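Local atomic coordinates of acyl-CoA dehydrogenase (Bacillus anthracis, PDB entry 3OWA), a protein that binds FAD and probably catalyses the flavin-dependent alpha,beta-dehydrogenation of acyl-CoA thioesters. Residues Ala149-Thr154 / Ile197-Ile202; Leu363-Gly368 / Gly409-Asn414. One frame throughout, in Å; residues are numbered along the deposited sequence.

Contact 1 (Ala149-Thr154 / Ile197-Ile202). With FAD (flavin-adenine dinucleotide), chain E.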
ATOM      1  N   ALA A 149     -20.720 -23.045  -9.928  1.00 27.74           N
ATOM      2  CA  ALA A 149     -19.976 -23.693  -8.821  1.00 27.13           C
ATOM      3  C   ALA A 149     -19.338 -22.714  -7.799  1.00 25.90           C
ATOM      4  O   ALA A 149     -19.062 -21.524  -8.099  1.00 24.60           O
ATOM      5  CB  ALA A 149     -18.892 -24.604  -9.427  1.00 27.15           C
ATOM      6  N   ALA A 150     -19.047 -23.249  -6.614  1.00 26.69           N
ATOM      7  CA  ALA A 150     -18.351 -22.525  -5.562  1.00 24.34           C
ATOM      8  C   ALA A 150     -17.481 -23.551  -4.841  1.00 26.10           C
ATOM      9  O   ALA A 150     -17.700 -24.771  -4.930  1.00 24.57           O
ATOM     10  CB  ALA A 150     -19.353 -21.920  -4.589  1.00 24.49           C
ATOM     11  N   TYR A 151     -16.516 -23.048  -4.081  1.00 26.30           N
ATOM     12  CA  TYR A 151     -15.553 -23.886  -3.374  1.00 25.94           C
ATOM     13  C   TYR A 151     -15.592 -23.514  -1.894  1.00 24.97           C
ATOM     14  O   TYR A 151     -15.409 -22.343  -1.542  1.00 25.24           O
ATOM     15  CB  TYR A 151     -14.187 -23.540  -3.934  1.00 25.63           C
ATOM     16  CG  TYR A 151     -13.026 -24.381  -3.464  1.00 28.45           C
ATOM     17  CD1 TYR A 151     -12.874 -25.700  -3.904  1.00 28.48           C
ATOM     18  CD2 TYR A 151     -12.037 -23.842  -2.626  1.00 25.63           C
ATOM     19  CE1 TYR A 151     -11.748 -26.464  -3.523  1.00 27.02           C
ATOM     20  CE2 TYR A 151     -10.915 -24.615  -2.231  1.00 28.31           C
ATOM     21  CZ  TYR A 151     -10.795 -25.926  -2.689  1.00 28.22           C
ATOM     22  OH  TYR A 151      -9.698 -26.684  -2.312  1.00 32.57           O
ATOM     23  N   ALA A 152     -15.794 -24.489  -1.018  1.00 24.93           N
ATOM     24  CA  ALA A 152     -16.094 -24.180   0.389  1.00 23.75           C
ATOM     25  C   ALA A 152     -15.112 -24.935   1.308  1.00 26.32           C
ATOM     26  O   ALA A 152     -15.370 -26.089   1.741  1.00 25.94           O
ATOM     27  CB  ALA A 152     -17.526 -24.558   0.720  1.00 23.78           C
ATOM     28  N   LEU A 153     -13.990 -24.286   1.603  1.00 26.18           N
ATOM     29  CA  LEU A 153     -12.947 -24.851   2.449  1.00 26.99           C
ATOM     30  C   LEU A 153     -12.826 -24.101   3.790  1.00 26.86           C
ATOM     31  O   LEU A 153     -12.833 -24.700   4.853  1.00 25.68           O
ATOM     32  CB  LEU A 153     -11.623 -24.790   1.722  1.00 27.35           C
ATOM     33  CG  LEU A 153     -10.325 -25.222   2.453  1.00 29.89           C
ATOM     34  CD1 LEU A 153     -10.426 -26.621   3.037  1.00 29.97           C
ATOM     35  CD2 LEU A 153      -9.105 -25.097   1.516  1.00 29.97           C
ATOM     36  N   THR A 154     -12.673 -22.784   3.717  1.00 26.55           N
ATOM     37  CA  THR A 154     -12.493 -21.936   4.886  1.00 24.86           C
ATOM     38  C   THR A 154     -13.615 -22.005   5.908  1.00 26.19           C
ATOM     39  O   THR A 154     -14.784 -22.170   5.559  1.00 24.29           O
ATOM     40  CB  THR A 154     -12.325 -20.503   4.438  1.00 25.44           C
ATOM     41  OG1 THR A 154     -11.261 -20.438   3.474  1.00 24.12           O
ATOM     42  CG2 THR A 154     -12.008 -19.593   5.574  1.00 22.94           C
ATOM     43  N   ILE A 197     -18.151 -27.425  -3.600  1.00 27.15           N
ATOM     44  CA  ILE A 197     -17.141 -28.414  -3.233  1.00 28.59           C
ATOM     45  C   ILE A 197     -16.852 -28.151  -1.769  1.00 27.25           C
ATOM     46  O   ILE A 197     -16.267 -27.148  -1.452  1.00 27.25           O
ATOM     47  CB  ILE A 197     -15.841 -28.236  -4.030  1.00 27.51           C
ATOM     48  CG1 ILE A 197     -16.136 -28.238  -5.554  1.00 29.52           C
ATOM     49  CG2 ILE A 197     -14.772 -29.350  -3.607  1.00 28.49           C
ATOM     50  CD1 ILE A 197     -16.839 -29.494  -6.114  1.00 32.67           C
ATOM     51  N   VAL A 198     -17.335 -29.014  -0.892  1.00 27.98           N
ATOM     52  CA  VAL A 198     -17.245 -28.772   0.549  1.00 25.63           C
ATOM     53  C   VAL A 198     -16.255 -29.741   1.224  1.00 27.71           C
ATOM     54  O   VAL A 198     -16.289 -30.937   0.983  1.00 29.05           O
ATOM     55  CB  VAL A 198     -18.616 -29.012   1.189  1.00 27.54           C
ATOM     56  CG1 VAL A 198     -18.541 -28.845   2.701  1.00 25.44           C
ATOM     57  CG2 VAL A 198     -19.710 -28.087   0.537  1.00 26.05           C
ATOM     58  N   TYR A 199     -15.413 -29.249   2.122  1.00 26.92           N
ATOM     59  CA  TYR A 199     -14.498 -30.130   2.839  1.00 28.17           C
ATOM     60  C   TYR A 199     -15.012 -30.319   4.235  1.00 28.80           C
ATOM     61  O   TYR A 199     -15.450 -29.342   4.859  1.00 27.37           O
ATOM     62  CB  TYR A 199     -13.140 -29.446   2.933  1.00 28.66           C
ATOM     63  CG  TYR A 199     -12.390 -29.420   1.637  1.00 31.99           C
ATOM     64  CD1 TYR A 199     -11.461 -30.432   1.327  1.00 33.39           C
ATOM     65  CD2 TYR A 199     -12.556 -28.373   0.733  1.00 28.20           C
ATOM     66  CE1 TYR A 199     -10.722 -30.392   0.136  1.00 33.75           C
ATOM     67  CE2 TYR A 199     -11.823 -28.339  -0.461  1.00 31.40           C
ATOM     68  CZ  TYR A 199     -10.916 -29.331  -0.751  1.00 33.42           C
ATOM     69  OH  TYR A 199     -10.187 -29.232  -1.943  1.00 34.36           O
ATOM     70  N   ALA A 200     -14.972 -31.567   4.736  1.00 29.95           N
ATOM     71  CA  ALA A 200     -15.505 -31.900   6.057  1.00 31.09           C
ATOM     72  C   ALA A 200     -14.738 -33.113   6.569  1.00 33.19           C
ATOM     73  O   ALA A 200     -14.144 -33.830   5.771  1.00 35.15           O
ATOM     74  CB  ALA A 200     -16.994 -32.237   5.988  1.00 30.71           C
ATOM     75  N   LYS A 201     -14.752 -33.345   7.874  1.00 33.30           N
ATOM     76  CA  LYS A 201     -14.061 -34.511   8.424  1.00 35.84           C
ATOM     77  C   LYS A 201     -15.043 -35.637   8.726  1.00 36.04           C
ATOM     78  O   LYS A 201     -15.892 -35.494   9.597  1.00 34.85           O
ATOM     79  CB  LYS A 201     -13.236 -34.155   9.668  1.00 36.57           C
ATOM     80  CG  LYS A 201     -12.086 -33.226   9.362  1.00 37.21           C
ATOM     81  CD  LYS A 201     -11.280 -32.896  10.624  1.00 41.98           C
ATOM     82  CE  LYS A 201     -10.092 -32.003  10.252  1.00 42.64           C
ATOM     83  NZ  LYS A 201      -9.226 -31.746  11.462  1.00 48.67           N
ATOM     84  N   ILE A 202     -14.925 -36.743   7.978  1.00 36.84           N
ATOM     85  CA  ILE A 202     -15.749 -37.942   8.209  1.00 38.34           C
ATOM     86  C   ILE A 202     -15.495 -38.473   9.610  1.00 40.41           C
ATOM     87  O   ILE A 202     -14.360 -38.654   9.973  1.00 40.13           O
ATOM     88  CB  ILE A 202     -15.524 -39.008   7.125  1.00 39.00           C
ATOM     89  CG1 ILE A 202     -16.059 -38.459   5.793  1.00 38.20           C
ATOM     90  CG2 ILE A 202     -16.222 -40.346   7.520  1.00 38.54           C
ATOM     91  CD1 ILE A 202     -15.642 -39.203   4.552  1.00 40.04           C
TER
HETATM   92  PA  FAD E 601      -5.690 -16.179   9.208  1.00 34.51           P
HETATM   93  O1A FAD E 601      -6.370 -16.053  10.548  1.00 36.51           O
HETATM   94  O2A FAD E 601      -5.413 -17.562   8.740  1.00 37.89           O
HETATM   95  O5B FAD E 601      -4.363 -15.324   9.170  1.00 33.49           O
HETATM   96  C5B FAD E 601      -4.204 -14.103   9.849  1.00 31.42           C
HETATM   97  C4B FAD E 601      -2.771 -13.603   9.732  1.00 34.34           C
HETATM   98  O4B FAD E 601      -1.859 -14.522  10.354  1.00 33.92           O
HETATM   99  C3B FAD E 601      -2.359 -13.464   8.270  1.00 35.30           C
HETATM  100  O3B FAD E 601      -1.452 -12.379   8.083  1.00 34.94           O
HETATM  101  C2B FAD E 601      -1.585 -14.741   8.056  1.00 35.75           C
HETATM  102  O2B FAD E 601      -0.647 -14.630   7.030  1.00 35.83           O
HETATM  103  C1B FAD E 601      -0.906 -14.914   9.391  1.00 35.08           C
HETATM  104  N9A FAD E 601      -0.525 -16.314   9.603  1.00 38.37           N
HETATM  105  C8A FAD E 601      -1.348 -17.410   9.637  1.00 42.06           C
HETATM  106  N7A FAD E 601      -0.614 -18.515   9.859  1.00 39.69           N
HETATM  107  C5A FAD E 601       0.671 -18.142   9.996  1.00 41.21           C
HETATM  108  C6A FAD E 601       1.861 -18.867  10.255  1.00 40.07           C
HETATM  109  N6A FAD E 601       1.836 -20.181  10.511  1.00 39.25           N
HETATM  110  N1A FAD E 601       3.042 -18.171  10.324  1.00 37.51           N
HETATM  111  C2A FAD E 601       3.072 -16.795  10.159  1.00 39.04           C
HETATM  112  N3A FAD E 601       1.900 -16.077   9.941  1.00 36.32           N
HETATM  113  C4A FAD E 601       0.726 -16.743   9.843  1.00 37.97           C
HETATM  114  N1  FAD E 601     -12.196 -19.551   1.064  1.00 32.81           N
HETATM  115  C2  FAD E 601     -12.744 -20.588   0.343  1.00 34.66           C
HETATM  116  O2  FAD E 601     -12.454 -21.735   0.608  1.00 37.59           O
HETATM  117  N3  FAD E 601     -13.630 -20.374  -0.693  1.00 32.78           N
HETATM  118  C4  FAD E 601     -14.020 -19.117  -1.032  1.00 33.01           C
HETATM  119  O4  FAD E 601     -14.807 -18.985  -1.983  1.00 32.95           O
HETATM  120  C4X FAD E 601     -13.468 -18.048  -0.318  1.00 34.88           C
HETATM  121  N5  FAD E 601     -13.872 -16.763  -0.620  1.00 36.99           N
HETATM  122  C5X FAD E 601     -13.388 -15.693   0.118  1.00 34.82           C
HETATM  123  C6  FAD E 601     -13.822 -14.405  -0.215  1.00 29.88           C
HETATM  124  C7  FAD E 601     -13.369 -13.324   0.534  1.00 30.34           C
HETATM  125  C7M FAD E 601     -13.848 -11.930   0.189  1.00 28.99           C
HETATM  126  C8  FAD E 601     -12.480 -13.567   1.605  1.00 30.94           C
HETATM  127  C8M FAD E 601     -11.917 -12.482   2.465  1.00 33.90           C
HETATM  128  C9  FAD E 601     -12.016 -14.846   1.894  1.00 30.86           C
HETATM  129  C9A FAD E 601     -12.465 -15.922   1.167  1.00 31.08           C
HETATM  130  N10 FAD E 601     -12.007 -17.199   1.450  1.00 32.87           N
HETATM  131  C10 FAD E 601     -12.549 -18.264   0.742  1.00 33.47           C
HETATM  132  C1' FAD E 601     -11.083 -17.467   2.631  1.00 35.46           C
HETATM  133  C2' FAD E 601      -9.689 -16.846   2.494  1.00 43.44           C
HETATM  134  O2' FAD E 601      -8.950 -17.193   1.345  1.00 46.29           O
HETATM  135  C3' FAD E 601      -8.924 -16.717   3.975  1.00 42.84           C
HETATM  136  O3' FAD E 601      -9.196 -15.405   4.324  1.00 32.97           O
HETATM  137  C4' FAD E 601      -7.624 -16.958   3.970  1.00 42.75           C
HETATM  138  O4' FAD E 601      -7.469 -18.280   3.457  1.00 45.33           O
HETATM  139  C5' FAD E 601      -6.778 -16.676   5.211  1.00 36.88           C
HETATM  140  O5' FAD E 601      -7.547 -17.010   6.336  1.00 32.67           O
HETATM  141  P   FAD E 601      -7.927 -15.991   7.484  1.00 33.68           P
HETATM  142  O1P FAD E 601      -8.624 -14.835   6.802  1.00 32.36           O
HETATM  143  O2P FAD E 601      -8.752 -16.696   8.523  1.00 33.61           O
HETATM  144  O3P FAD E 601      -6.561 -15.412   8.067  1.00 34.49           O
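Tyr151 and Tyr199 meet tip to tip, OH to OH at 2.6 Å, a short hydrogen bond in which either phenol could be the donor. Behind it, strands 149-152 and 195-202 pair in parallel within the mixed sheet of the beta (middle) domain of the acyl-CoA dehydrogenase fold: Ile197 N donates to Ala150 O, Ala152 N to Ile197 O at 2.7 Å, and Tyr199 N to Ala152 O at 3.2 Å. Ala152 thus uses both its N-H and its C=O toward strand 197-202, while Tyr151 O before it and Leu153 N after it face the flavin. Tyr151 O accepts from FAD N3 at 2.8 Å, Leu153 N and Thr154 N both donate to O2, and Thr154 OG1 donates to N1 at 2.7 Å. With CG anti to the backbone N (chi1 -174°), the Tyr151 ring reaches the Tyr199 ring, whose edge addresses its face in an offset T-shaped pair, planes at 81°. Leu153 CD1 sits over one face of Tyr199 in a CH-pi contact. Helix 257-293 touches both tyrosines. Three N-H or O-H groups thus meet N1 and O2, which would be expected to favour negative charge there in the reduced flavin, supporting hydride acceptance at N5.

Contact 2 (Leu363-Gly368 / Gly409-Asn414). With FAD (flavin-adenine dinucleotide), chain E.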
ATOM      1  N   LEU A 363       5.254 -18.071  -6.210  1.00 33.03           N
ATOM      2  CA  LEU A 363       5.951 -16.834  -6.589  1.00 33.48           C
ATOM      3  C   LEU A 363       5.083 -15.882  -7.406  1.00 32.57           C
ATOM      4  O   LEU A 363       5.119 -14.685  -7.168  1.00 33.65           O
ATOM      5  CB  LEU A 363       7.268 -17.096  -7.347  1.00 33.33           C
ATOM      6  CG  LEU A 363       8.310 -18.017  -6.687  1.00 36.40           C
ATOM      7  CD1 LEU A 363       9.483 -18.237  -7.645  1.00 38.37           C
ATOM      8  CD2 LEU A 363       8.764 -17.502  -5.305  1.00 36.21           C
ATOM      9  N   ASN A 364       4.375 -16.406  -8.396  1.00 32.51           N
ATOM     10  CA  ASN A 364       3.511 -15.595  -9.264  1.00 32.77           C
ATOM     11  C   ASN A 364       2.422 -14.947  -8.451  1.00 31.90           C
ATOM     12  O   ASN A 364       2.109 -13.766  -8.625  1.00 32.61           O
ATOM     13  CB  ASN A 364       2.832 -16.467 -10.317  1.00 33.16           C
ATOM     14  CG  ASN A 364       3.757 -16.885 -11.461  1.00 36.08           C
ATOM     15  OD1 ASN A 364       4.860 -16.348 -11.671  1.00 39.62           O
ATOM     16  ND2 ASN A 364       3.289 -17.850 -12.216  1.00 33.74           N
ATOM     17  N   LYS A 365       1.843 -15.711  -7.538  1.00 30.57           N
ATOM     18  CA  LYS A 365       0.771 -15.189  -6.745  1.00 29.79           C
ATOM     19  C   LYS A 365       1.221 -14.008  -5.874  1.00 28.72           C
ATOM     20  O   LYS A 365       0.547 -12.967  -5.844  1.00 27.26           O
ATOM     21  CB  LYS A 365       0.132 -16.296  -5.904  1.00 30.20           C
ATOM     22  CG  LYS A 365      -1.172 -15.881  -5.228  1.00 32.11           C
ATOM     23  CD  LYS A 365      -0.959 -15.358  -3.832  1.00 31.05           C
ATOM     24  CE  LYS A 365      -2.215 -14.743  -3.314  1.00 33.85           C
ATOM     25  NZ  LYS A 365      -2.132 -14.319  -1.874  1.00 32.43           N
ATOM     26  N   VAL A 366       2.344 -14.172  -5.163  1.00 28.37           N
ATOM     27  CA  VAL A 366       2.839 -13.127  -4.303  1.00 27.72           C
ATOM     28  C   VAL A 366       3.346 -11.970  -5.142  1.00 28.05           C
ATOM     29  O   VAL A 366       3.051 -10.794  -4.865  1.00 27.61           O
ATOM     30  CB  VAL A 366       4.009 -13.614  -3.380  1.00 28.98           C
ATOM     31  CG1 VAL A 366       4.582 -12.405  -2.589  1.00 27.14           C
ATOM     32  CG2 VAL A 366       3.542 -14.715  -2.447  1.00 25.44           C
ATOM     33  N   PHE A 367       4.100 -12.280  -6.189  1.00 28.60           N
ATOM     34  CA  PHE A 367       4.707 -11.196  -6.965  1.00 29.43           C
ATOM     35  C   PHE A 367       3.630 -10.408  -7.699  1.00 29.65           C
ATOM     36  O   PHE A 367       3.648  -9.188  -7.681  1.00 30.28           O
ATOM     37  CB  PHE A 367       5.718 -11.749  -7.958  1.00 29.94           C
ATOM     38  CG  PHE A 367       6.533 -10.699  -8.645  1.00 32.91           C
ATOM     39  CD1 PHE A 367       7.673 -10.194  -8.047  1.00 34.01           C
ATOM     40  CD2 PHE A 367       6.200 -10.265  -9.925  1.00 33.95           C
ATOM     41  CE1 PHE A 367       8.447  -9.228  -8.687  1.00 36.15           C
ATOM     42  CE2 PHE A 367       6.954  -9.293 -10.570  1.00 35.05           C
ATOM     43  CZ  PHE A 367       8.085  -8.774  -9.963  1.00 36.60           C
ATOM     44  N   GLY A 368       2.687 -11.107  -8.322  1.00 28.99           N
ATOM     45  CA  GLY A 368       1.587 -10.435  -9.042  1.00 28.41           C
ATOM     46  C   GLY A 368       0.712  -9.589  -8.130  1.00 27.84           C
ATOM     47  O   GLY A 368       0.367  -8.448  -8.446  1.00 26.55           O
ATOM     48  N   GLY A 409      -4.047 -18.402  -0.058  1.00 32.05           N
ATOM     49  CA  GLY A 409      -2.877 -18.448   0.849  1.00 33.13           C
ATOM     50  C   GLY A 409      -2.417 -17.002   1.014  1.00 32.79           C
ATOM     51  O   GLY A 409      -2.205 -16.297   0.015  1.00 34.06           O
ATOM     52  N   THR A 410      -2.308 -16.518   2.258  1.00 30.84           N
ATOM     53  CA  THR A 410      -1.839 -15.139   2.461  1.00 28.51           C
ATOM     54  C   THR A 410      -0.438 -15.081   1.873  1.00 28.75           C
ATOM     55  O   THR A 410       0.240 -16.112   1.804  1.00 29.52           O
ATOM     56  CB  THR A 410      -1.760 -14.795   3.915  1.00 28.70           C
ATOM     57  OG1 THR A 410      -0.838 -15.697   4.536  1.00 26.18           O
ATOM     58  CG2 THR A 410      -3.152 -14.994   4.594  1.00 28.48           C
ATOM     59  N   ASN A 411       0.030 -13.903   1.462  1.00 27.05           N
ATOM     60  CA  ASN A 411       1.381 -13.842   0.967  1.00 27.81           C
ATOM     61  C   ASN A 411       2.431 -14.308   1.994  1.00 28.76           C
ATOM     62  O   ASN A 411       3.512 -14.786   1.616  1.00 29.45           O
ATOM     63  CB  ASN A 411       1.696 -12.452   0.447  1.00 27.07           C
ATOM     64  CG  ASN A 411       0.978 -12.173  -0.857  1.00 29.95           C
ATOM     65  OD1 ASN A 411       0.304 -13.060  -1.393  1.00 31.76           O
ATOM     66  ND2 ASN A 411       1.129 -10.973  -1.387  1.00 31.04           N
ATOM     67  N   GLU A 412       2.121 -14.203   3.283  1.00 29.54           N
ATOM     68  CA  GLU A 412       3.074 -14.722   4.292  1.00 31.31           C
ATOM     69  C   GLU A 412       3.213 -16.245   4.136  1.00 31.82           C
ATOM     70  O   GLU A 412       4.321 -16.793   4.164  1.00 30.71           O
ATOM     71  CB  GLU A 412       2.592 -14.430   5.729  1.00 31.02           C
ATOM     72  CG  GLU A 412       2.620 -12.922   6.105  1.00 34.97           C
ATOM     73  CD  GLU A 412       1.601 -12.087   5.311  1.00 36.15           C
ATOM     74  OE1 GLU A 412       1.982 -11.009   4.782  1.00 35.93           O
ATOM     75  OE2 GLU A 412       0.420 -12.525   5.217  1.00 32.90           O
ATOM     76  N   ILE A 413       2.074 -16.933   4.044  1.00 31.91           N
ATOM     77  CA  ILE A 413       2.106 -18.382   3.985  1.00 34.00           C
ATOM     78  C   ILE A 413       2.787 -18.824   2.680  1.00 35.16           C
ATOM     79  O   ILE A 413       3.640 -19.724   2.681  1.00 35.74           O
ATOM     80  CB  ILE A 413       0.670 -18.986   4.126  1.00 33.75           C
ATOM     81  CG1 ILE A 413       0.169 -18.863   5.577  1.00 35.49           C
ATOM     82  CG2 ILE A 413       0.631 -20.432   3.602  1.00 34.56           C
ATOM     83  CD1 ILE A 413       0.911 -19.732   6.591  1.00 39.08           C
ATOM     84  N   ASN A 414       2.399 -18.181   1.575  1.00 35.54           N
ATOM     85  CA  ASN A 414       3.027 -18.420   0.274  1.00 36.96           C
ATOM     86  C   ASN A 414       4.535 -18.215   0.281  1.00 38.16           C
ATOM     87  O   ASN A 414       5.245 -18.954  -0.393  1.00 39.79           O
ATOM     88  CB  ASN A 414       2.420 -17.525  -0.783  1.00 37.09           C
ATOM     89  CG  ASN A 414       1.184 -18.121  -1.412  1.00 39.39           C
ATOM     90  OD1 ASN A 414       0.068 -17.784  -1.058  1.00 42.02           O
ATOM     91  ND2 ASN A 414       1.388 -19.015  -2.365  1.00 45.09           N
TER
HETATM   92  PA  FAD E 601      -5.690 -16.179   9.208  1.00 34.51           P
HETATM   93  O1A FAD E 601      -6.370 -16.053  10.548  1.00 36.51           O
HETATM   94  O2A FAD E 601      -5.413 -17.562   8.740  1.00 37.89           O
HETATM   95  O5B FAD E 601      -4.363 -15.324   9.170  1.00 33.49           O
HETATM   96  C5B FAD E 601      -4.204 -14.103   9.849  1.00 31.42           C
HETATM   97  C4B FAD E 601      -2.771 -13.603   9.732  1.00 34.34           C
HETATM   98  O4B FAD E 601      -1.859 -14.522  10.354  1.00 33.92           O
HETATM   99  C3B FAD E 601      -2.359 -13.464   8.270  1.00 35.30           C
HETATM  100  O3B FAD E 601      -1.452 -12.379   8.083  1.00 34.94           O
HETATM  101  C2B FAD E 601      -1.585 -14.741   8.056  1.00 35.75           C
HETATM  102  O2B FAD E 601      -0.647 -14.630   7.030  1.00 35.83           O
HETATM  103  C1B FAD E 601      -0.906 -14.914   9.391  1.00 35.08           C
HETATM  104  N9A FAD E 601      -0.525 -16.314   9.603  1.00 38.37           N
HETATM  105  C8A FAD E 601      -1.348 -17.410   9.637  1.00 42.06           C
HETATM  106  N7A FAD E 601      -0.614 -18.515   9.859  1.00 39.69           N
HETATM  107  C5A FAD E 601       0.671 -18.142   9.996  1.00 41.21           C
HETATM  108  C6A FAD E 601       1.861 -18.867  10.255  1.00 40.07           C
HETATM  109  N6A FAD E 601       1.836 -20.181  10.511  1.00 39.25           N
HETATM  110  N1A FAD E 601       3.042 -18.171  10.324  1.00 37.51           N
HETATM  111  C2A FAD E 601       3.072 -16.795  10.159  1.00 39.04           C
HETATM  112  N3A FAD E 601       1.900 -16.077   9.941  1.00 36.32           N
HETATM  113  C4A FAD E 601       0.726 -16.743   9.843  1.00 37.97           C
HETATM  114  N1  FAD E 601     -12.196 -19.551   1.064  1.00 32.81           N
HETATM  115  C2  FAD E 601     -12.744 -20.588   0.343  1.00 34.66           C
HETATM  116  O2  FAD E 601     -12.454 -21.735   0.608  1.00 37.59           O
HETATM  117  N3  FAD E 601     -13.630 -20.374  -0.693  1.00 32.78           N
HETATM  118  C4  FAD E 601     -14.020 -19.117  -1.032  1.00 33.01           C
HETATM  119  O4  FAD E 601     -14.807 -18.985  -1.983  1.00 32.95           O
HETATM  120  C4X FAD E 601     -13.468 -18.048  -0.318  1.00 34.88           C
HETATM  121  N5  FAD E 601     -13.872 -16.763  -0.620  1.00 36.99           N
HETATM  122  C5X FAD E 601     -13.388 -15.693   0.118  1.00 34.82           C
HETATM  123  C6  FAD E 601     -13.822 -14.405  -0.215  1.00 29.88           C
HETATM  124  C7  FAD E 601     -13.369 -13.324   0.534  1.00 30.34           C
HETATM  125  C7M FAD E 601     -13.848 -11.930   0.189  1.00 28.99           C
HETATM  126  C8  FAD E 601     -12.480 -13.567   1.605  1.00 30.94           C
HETATM  127  C8M FAD E 601     -11.917 -12.482   2.465  1.00 33.90           C
HETATM  128  C9  FAD E 601     -12.016 -14.846   1.894  1.00 30.86           C
HETATM  129  C9A FAD E 601     -12.465 -15.922   1.167  1.00 31.08           C
HETATM  130  N10 FAD E 601     -12.007 -17.199   1.450  1.00 32.87           N
HETATM  131  C10 FAD E 601     -12.549 -18.264   0.742  1.00 33.47           C
HETATM  132  C1' FAD E 601     -11.083 -17.467   2.631  1.00 35.46           C
HETATM  133  C2' FAD E 601      -9.689 -16.846   2.494  1.00 43.44           C
HETATM  134  O2' FAD E 601      -8.950 -17.193   1.345  1.00 46.29           O
HETATM  135  C3' FAD E 601      -8.924 -16.717   3.975  1.00 42.84           C
HETATM  136  O3' FAD E 601      -9.196 -15.405   4.324  1.00 32.97           O
HETATM  137  C4' FAD E 601      -7.624 -16.958   3.970  1.00 42.75           C
HETATM  138  O4' FAD E 601      -7.469 -18.280   3.457  1.00 45.33           O
HETATM  139  C5' FAD E 601      -6.778 -16.676   5.211  1.00 36.88           C
HETATM  140  O5' FAD E 601      -7.547 -17.010   6.336  1.00 32.67           O
HETATM  141  P   FAD E 601      -7.927 -15.991   7.484  1.00 33.68           P
HETATM  142  O1P FAD E 601      -8.624 -14.835   6.802  1.00 32.36           O
HETATM  143  O2P FAD E 601      -8.752 -16.696   8.523  1.00 33.61           O
HETATM  144  O3P FAD E 601      -6.561 -15.412   8.067  1.00 34.49           O
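Lys365 reaches from helix 358-383 to the start of helix 411-427, where its NZ donates to two oxygens: Gly409 O at 2.7 Å, nearly in line with that carbonyl, and Asn411 OD1 at 2.8 Å, from 29° out of the amide plane. NZ also donates to Phe407 O, its strongest partner, so the buried ammonium is met by neutral oxygens, its charge probably eased by backbone and amide dipoles. A bend at chi2 (-93°) turns the otherwise extended chain across Asn411. The other end of that amide is also engaged, ND2 donating to Ser369 OG, which is consistent with OD1 being turned to the lysine. Alongside, Val366 CG2 packs against Asn414 CB at 3.5 Å, and its CG1 lies near the Asn411 amide. The whole is a helix N-terminus braced against a neighbouring helix in the C-terminal helical domain of the acyl-CoA dehydrogenase fold. Thr410 is the N-cap: its OG1 accepts from Ile413 N at 3.2 Å and donates to FAD O2B at 2.7 Å, so one hydroxyl serves helix and cofactor together. The ribose hydroxyl O2B in turn donates to Glu412 OE2 at 3.0 Å. That carboxylate is also held by the second subunit, through a salt bridge from OE1 to its Lys310 and a hydrogen bond to OE2 from its Gln381, while Ile413 CD1 rests 3.8 Å from C5A of the adenine.

In the fold
Followed from the N terminus, the chain closes contact 1 first: the 42 residues between its segments include strands of the middle-domain sheet and return the chain beside strand 149-152. Only then, after helix 257-293 and those that follow, does contact 2 open, its 40 intervening residues largely helical. The two loops are therefore in series, neither nested nor crossed; the contacts do not touch, their centres lying about 22 Å apart. FAD spans the gap, its flavin at 149-154 and its adenosine end at 409-414, thereby joining the beta domain to the helical one. Helix 257-293 borders both contacts, and the second subunit completes the cofactor site through Arg294, Gln381 and Gly385.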